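Acyl-CoA thioesterase II TesB2 (Mycobacterium marinum, PDB 3U0A) probably hydrolyses fatty acyl-CoA thioesters to free fatty acids and coenzyme A, as a member of the C/M/P thioester hydrolase family. Local coordinates at residues G64-S69 and L221-W226; T76-E81 and R92-V97. All blocks are in the same frame, centred on the assembly; numbering follows the deposited sequence.

Contact 1. Residues G64-S69 and L221-W226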
loop_
_atom_site.group_PDB
_atom_site.type_symbol
_atom_site.label_atom_id
_atom_site.label_comp_id
_atom_site.label_asym_id
_atom_site.label_seq_id
_atom_site.Cartn_x
_atom_site.Cartn_y
_atom_site.Cartn_z
ATOM N N GLY A 64 0.488 4.874 -5.868
ATOM C CA GLY A 64 0.495 6.255 -6.326
ATOM C C GLY A 64 -0.283 7.235 -5.484
ATOM O O GLY A 64 -1.083 6.875 -4.674
ATOM N N TYR A 65 -0.054 8.500 -5.736
ATOM C CA TYR A 65 -0.610 9.571 -4.968
ATOM C C TYR A 65 -1.433 10.507 -5.884
ATOM O O TYR A 65 -0.925 11.048 -6.862
ATOM C CB TYR A 65 0.534 10.349 -4.334
ATOM C CG TYR A 65 0.997 9.891 -2.964
ATOM C CD1 TYR A 65 0.084 9.668 -1.932
ATOM C CD2 TYR A 65 2.359 9.758 -2.678
ATOM C CE1 TYR A 65 0.506 9.277 -0.671
ATOM C CE2 TYR A 65 2.798 9.382 -1.420
ATOM C CZ TYR A 65 1.870 9.139 -0.400
ATOM O OH TYR A 65 2.305 8.737 0.868
ATOM N N PHE A 66 -2.704 10.704 -5.537
ATOM C CA PHE A 66 -3.577 11.621 -6.267
ATOM C C PHE A 66 -3.326 13.033 -5.765
ATOM O O PHE A 66 -3.739 13.411 -4.672
ATOM C CB PHE A 66 -5.026 11.243 -6.052
ATOM C CG PHE A 66 -5.390 9.909 -6.620
ATOM C CD1 PHE A 66 -5.781 9.799 -7.949
ATOM C CD2 PHE A 66 -5.342 8.779 -5.842
ATOM C CE1 PHE A 66 -6.134 8.605 -8.496
ATOM C CE2 PHE A 66 -5.687 7.567 -6.384
ATOM C CZ PHE A 66 -6.098 7.481 -7.714
ATOM N N LEU A 67 -2.597 13.799 -6.557
ATOM C CA LEU A 67 -2.111 15.065 -6.083
ATOM C C LEU A 67 -3.140 16.168 -6.339
ATOM O O LEU A 67 -3.409 16.965 -5.465
ATOM C CB LEU A 67 -0.746 15.379 -6.712
ATOM C CG LEU A 67 0.419 14.410 -6.438
ATOM C CD1 LEU A 67 1.665 14.938 -7.089
ATOM C CD2 LEU A 67 0.654 14.202 -4.966
ATOM N N ARG A 68 -3.719 16.189 -7.530
ATOM C CA ARG A 68 -4.579 17.294 -7.949
ATOM C C ARG A 68 -5.729 16.830 -8.781
ATOM O O ARG A 68 -5.687 15.772 -9.377
ATOM C CB ARG A 68 -3.790 18.290 -8.792
ATOM C CG ARG A 68 -3.220 19.438 -7.989
ATOM C CD ARG A 68 -2.126 20.125 -8.781
ATOM N NE ARG A 68 -0.806 19.495 -8.578
ATOM C CZ ARG A 68 0.214 20.068 -7.943
ATOM N NH1 ARG A 68 1.385 19.400 -7.803
ATOM N NH2 ARG A 68 0.072 21.303 -7.451
ATOM N N SER A 69 -6.747 17.672 -8.853
ATOM C CA SER A 69 -7.990 17.371 -9.582
ATOM C C SER A 69 -7.827 17.230 -11.140
ATOM O O SER A 69 -8.394 16.330 -11.785
ATOM C CB SER A 69 -8.973 18.488 -9.264
ATOM O OG SER A 69 -8.264 19.724 -9.292
ATOM N N LEU A 221 -6.930 9.985 -1.954
ATOM C CA LEU A 221 -5.571 10.467 -1.668
ATOM C C LEU A 221 -4.478 9.585 -2.321
ATOM O O LEU A 221 -3.472 10.068 -2.844
ATOM C CB LEU A 221 -5.380 10.520 -0.152
ATOM C CG LEU A 221 -6.365 11.397 0.610
ATOM C CD1 LEU A 221 -6.150 11.282 2.112
ATOM C CD2 LEU A 221 -6.216 12.850 0.177
ATOM N N ASP A 222 -4.694 8.282 -2.276
ATOM C CA ASP A 222 -3.735 7.356 -2.821
ATOM C C ASP A 222 -4.360 6.047 -3.277
ATOM O O ASP A 222 -5.573 5.923 -3.315
ATOM C CB ASP A 222 -2.584 7.133 -1.819
ATOM C CG ASP A 222 -2.925 6.185 -0.675
ATOM O OD1 ASP A 222 -3.886 5.395 -0.740
ATOM O OD2 ASP A 222 -2.152 6.217 0.289
ATOM N N HIS A 223 -3.511 5.141 -3.735
ATOM C CA HIS A 223 -3.822 3.742 -3.809
ATOM C C HIS A 223 -2.528 2.956 -3.919
ATOM O O HIS A 223 -1.492 3.470 -4.364
ATOM C CB HIS A 223 -4.857 3.390 -4.921
ATOM C CG HIS A 223 -4.363 3.565 -6.356
ATOM N ND1 HIS A 223 -5.193 3.558 -7.384
ATOM C CD2 HIS A 223 -3.087 3.733 -6.890
ATOM C CE1 HIS A 223 -4.486 3.707 -8.533
ATOM N NE2 HIS A 223 -3.210 3.823 -8.219
ATOM N N ALA A 224 -2.607 1.711 -3.463
ATOM C CA ALA A 224 -1.514 0.743 -3.493
ATOM C C ALA A 224 -2.157 -0.556 -3.881
ATOM O O ALA A 224 -3.178 -0.917 -3.303
ATOM C CB ALA A 224 -0.854 0.616 -2.112
ATOM N N MET A 225 -1.570 -1.256 -4.853
ATOM C CA MET A 225 -2.150 -2.518 -5.377
ATOM C C MET A 225 -1.099 -3.588 -5.623
ATOM O O MET A 225 0.068 -3.283 -5.887
ATOM C CB MET A 225 -2.909 -2.272 -6.670
ATOM C CG MET A 225 -4.039 -1.267 -6.545
ATOM S SD MET A 225 -4.885 -0.971 -8.096
ATOM C CE MET A 225 -5.970 0.387 -7.576
ATOM N N TRP A 226 -1.527 -4.850 -5.516
ATOM C CA TRP A 226 -0.640 -5.980 -5.723
ATOM C C TRP A 226 -1.351 -6.977 -6.545
ATOM O O TRP A 226 -2.410 -7.433 -6.168
ATOM C CB TRP A 226 -0.202 -6.570 -4.381
ATOM C CG TRP A 226 0.615 -5.603 -3.523
ATOM C CD1 TRP A 226 1.988 -5.466 -3.471
ATOM C CD2 TRP A 226 0.121 -4.635 -2.570
ATOM N NE1 TRP A 226 2.361 -4.502 -2.586
ATOM C CE2 TRP A 226 1.290 -3.952 -2.029
ATOM C CE3 TRP A 226 -1.130 -4.267 -2.124
ATOM C CZ2 TRP A 226 1.180 -2.960 -1.079
ATOM C CZ3 TRP A 226 -1.226 -3.248 -1.162
ATOM C CH2 TRP A 226 -0.091 -2.624 -0.652
HETATM O O HOH W 1 -2.238 12.620 -2.272
#

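Contact 2. Residues T76-E81 and R92-V97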
loop_
_atom_site.group_PDB
_atom_site.type_symbol
_atom_site.label_atom_id
_atom_site.label_comp_id
_atom_site.label_asym_id
_atom_site.label_seq_id
_atom_site.Cartn_x
_atom_site.Cartn_y
_atom_site.Cartn_z
ATOM N N THR A 76 -3.664 14.721 -21.077
ATOM C CA THR A 76 -2.634 14.522 -20.057
ATOM C C THR A 76 -1.379 13.884 -20.688
ATOM O O THR A 76 -1.462 13.051 -21.588
ATOM C CB THR A 76 -3.151 13.636 -18.908
ATOM O OG1 THR A 76 -4.392 14.153 -18.441
ATOM C CG2 THR A 76 -2.139 13.584 -17.734
ATOM N N VAL A 77 -0.228 14.310 -20.195
ATOM C CA VAL A 77 1.032 13.805 -20.625
ATOM C C VAL A 77 1.653 13.000 -19.490
ATOM O O VAL A 77 1.597 13.393 -18.327
ATOM C CB VAL A 77 1.941 14.966 -21.037
ATOM C CG1 VAL A 77 3.378 14.502 -21.234
ATOM C CG2 VAL A 77 1.366 15.626 -22.279
ATOM N N PHE A 78 2.253 11.871 -19.842
ATOM C CA PHE A 78 2.825 10.945 -18.870
ATOM C C PHE A 78 4.330 10.879 -19.093
ATOM O O PHE A 78 4.806 10.533 -20.187
ATOM C CB PHE A 78 2.153 9.560 -18.984
ATOM C CG PHE A 78 0.660 9.624 -18.875
ATOM C CD1 PHE A 78 0.041 9.627 -17.635
ATOM C CD2 PHE A 78 -0.124 9.791 -19.996
ATOM C CE1 PHE A 78 -1.320 9.754 -17.522
ATOM C CE2 PHE A 78 -1.497 9.899 -19.888
ATOM C CZ PHE A 78 -2.094 9.879 -18.654
ATOM N N LEU A 79 5.053 11.227 -18.033
ATOM C CA LEU A 79 6.485 11.246 -18.012
ATOM C C LEU A 79 7.042 10.069 -17.223
ATOM O O LEU A 79 7.021 10.073 -16.003
ATOM C CB LEU A 79 6.921 12.550 -17.375
ATOM C CG LEU A 79 6.401 13.774 -18.119
ATOM C CD1 LEU A 79 7.015 15.002 -17.462
ATOM C CD2 LEU A 79 6.738 13.672 -19.638
ATOM N N VAL A 80 7.568 9.087 -17.951
ATOM C CA VAL A 80 8.068 7.827 -17.388
ATOM C C VAL A 80 9.553 7.942 -17.049
ATOM O O VAL A 80 10.300 8.492 -17.830
ATOM C CB VAL A 80 7.874 6.621 -18.363
ATOM C CG1 VAL A 80 8.268 5.299 -17.711
ATOM C CG2 VAL A 80 6.446 6.550 -18.848
ATOM N N GLU A 81 9.947 7.403 -15.889
ATOM C CA GLU A 81 11.341 7.353 -15.433
ATOM C C GLU A 81 11.751 5.899 -15.304
ATOM O O GLU A 81 11.060 5.158 -14.597
ATOM C CB GLU A 81 11.432 7.971 -14.055
ATOM C CG GLU A 81 12.817 7.883 -13.430
ATOM C CD GLU A 81 12.788 8.274 -11.960
ATOM O OE1 GLU A 81 12.647 9.492 -11.667
ATOM O OE2 GLU A 81 12.839 7.344 -11.097
ATOM N N ARG A 92 9.456 1.322 -12.528
ATOM C CA ARG A 92 9.162 2.595 -13.183
ATOM C C ARG A 92 8.546 3.621 -12.245
ATOM O O ARG A 92 7.827 3.237 -11.323
ATOM C CB ARG A 92 8.206 2.350 -14.339
ATOM C CG ARG A 92 8.783 1.483 -15.459
ATOM C CD ARG A 92 9.962 2.159 -16.140
ATOM N NE ARG A 92 10.497 1.417 -17.281
ATOM C CZ ARG A 92 11.629 0.721 -17.292
ATOM N NH1 ARG A 92 12.409 0.613 -16.202
ATOM N NH2 ARG A 92 11.987 0.109 -18.401
ATOM N N ARG A 93 8.843 4.913 -12.460
ATOM C CA ARG A 93 8.035 6.005 -11.853
ATOM C C ARG A 93 7.383 6.778 -12.970
ATOM O O ARG A 93 7.976 6.890 -14.047
ATOM C CB ARG A 93 8.835 6.933 -10.929
ATOM C CG ARG A 93 9.238 6.229 -9.657
ATOM C CD ARG A 93 9.794 7.142 -8.581
ATOM N NE ARG A 93 10.905 8.016 -9.004
ATOM C CZ ARG A 93 11.477 8.986 -8.246
ATOM N NH1 ARG A 93 11.073 9.261 -6.981
ATOM N NH2 ARG A 93 12.448 9.719 -8.770
ATOM N N VAL A 94 6.164 7.260 -12.737
ATOM C CA VAL A 94 5.425 8.039 -13.718
ATOM C C VAL A 94 4.795 9.264 -13.057
ATOM O O VAL A 94 4.216 9.152 -11.951
ATOM C CB VAL A 94 4.266 7.242 -14.383
ATOM C CG1 VAL A 94 3.523 8.123 -15.390
ATOM C CG2 VAL A 94 4.761 5.984 -15.065
ATOM N N ASN A 95 4.908 10.416 -13.748
ATOM C CA ASN A 95 4.195 11.635 -13.392
ATOM C C ASN A 95 3.186 12.012 -14.483
ATOM O O ASN A 95 3.557 12.223 -15.608
ATOM C CB ASN A 95 5.159 12.809 -13.201
ATOM C CG ASN A 95 5.876 12.800 -11.860
ATOM O OD1 ASN A 95 5.537 12.046 -10.920
ATOM N ND2 ASN A 95 6.877 13.669 -11.756
ATOM N N ALA A 96 1.908 12.094 -14.133
ATOM C CA ALA A 96 0.885 12.548 -15.077
ATOM C C ALA A 96 0.784 14.060 -14.916
ATOM O O ALA A 96 0.611 14.552 -13.791
ATOM C CB ALA A 96 -0.453 11.873 -14.816
ATOM N N VAL A 97 0.927 14.781 -16.033
ATOM C CA VAL A 97 1.069 16.217 -16.002
ATOM C C VAL A 97 0.002 16.920 -16.836
ATOM O O VAL A 97 -0.311 16.506 -17.951
ATOM C CB VAL A 97 2.500 16.669 -16.450
ATOM C CG1 VAL A 97 2.560 18.173 -16.647
ATOM C CG2 VAL A 97 3.568 16.260 -15.445
#

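Contact 1. Residues G64-S69 and L221-W226
The imidazole of His223 takes Phe66 CZ on one face, 4.0 Å from His223 ND1 and offset toward the rim. With centroids 5.3 Å apart and planes at 74°, this is a T-shaped pair in which Phe66 supplies the edge. That same edge runs along the opposing backbone, Phe66 CE2 lying 3.5 Å from Asp222 O. On the other face of the sheet, Tyr65 and Asp222 lie side by side, Tyr65 CD1 meeting Asp222 CB at 3.7 Å, and Leu221 O sits in plane at the tyrosine's edge. Tyr65 OH hydrogen-bonds Ser61 OG of the second subunit, whose His63 stacks on the Tyr65 ring. Gly64 and His223 form an antiparallel hydrogen-bonded pair: Gly64 N reaches His223 O at 2.9 Å, nearly along the C=O axis. Phe66 N binds Leu221 O from above the carbonyl plane, 45° out of it, and a water donates to both Leu221 O and Phe66 O. His223 ND1 is hydrogen-bonded to Asp198 OD1 of helix 186-200, and Asp222 OD1 to Glu271 N. Strand 58-66 of the N-terminal hotdog half thus pairs antiparallel with strand 217-227 of the C-terminal half, the seam of a double-hotdog thioesterase, flanked by strands 101-111 and 264-275.

Contact 2. Residues T76-E81 and R92-V97
Glu81 and Arg93 lie side by side, and the guanidinium grips the carboxylate side-on with two nitrogens. Arg93 NH2 meets the syn lone pair of Glu81 OE1 at 2.9 Å, whereas Arg93 NE approaches Glu81 OE2 from above the carboxylate plane, also at 2.9 Å. The two planes are 52° apart, so the fork is twisted. A bend at chi3 (-53°) turns the arginine's end to meet the extended glutamate. Beneath this salt bridge the backbones form an antiparallel hydrogen-bonded pair, Glu81 N to Arg93 O being 2.7 Å; Leu79 with Asn95 and Val77 with Val97 repeat the pattern. The opposite face is mainly apolar: Phe78 CE1 touches Ala96 CB at 3.5 Å, Val80 CG2 packs alongside Val94 CG2 at 4.2 Å, and the aliphatic part of Arg92 lies across Val80, CD to Val80 CG1 3.9 Å. Further out, helix 34-51, the hotdog helix, lies against Phe78 and Ala96. Thr83 OG1 holds Glu81 OE2; Arg92 NH1 makes a salt bridge with Asp85, and its NH2 hydrogen-bonds Thr52 O. Arg93 of the second subunit brings its NH1 close to Arg93 NE; the carboxylate of Glu81 probably offsets part of that repulsion between like charges.

How the contacts relate
Contact 1 is buried near the centre of the chain, whereas contact 2 lies about 18 Å from that centre and is partly buried. Their centres are about 13 Å apart and their nearest atoms about 6 Å, without touching. Contact 2 is local, pairing neighbouring strands of a hairpin nested within the long chain segment that contact 1 closes between the two hotdog halves. Both use antiparallel backbone bonding, but contact 1 has a short register with an aromatic pair and a bridging water, while contact 2 runs through five bridged pairs and adds an ion pair. Strand 101-111 stands between 89-98 and 58-66, linking the two. Both contacts also meet the second subunit.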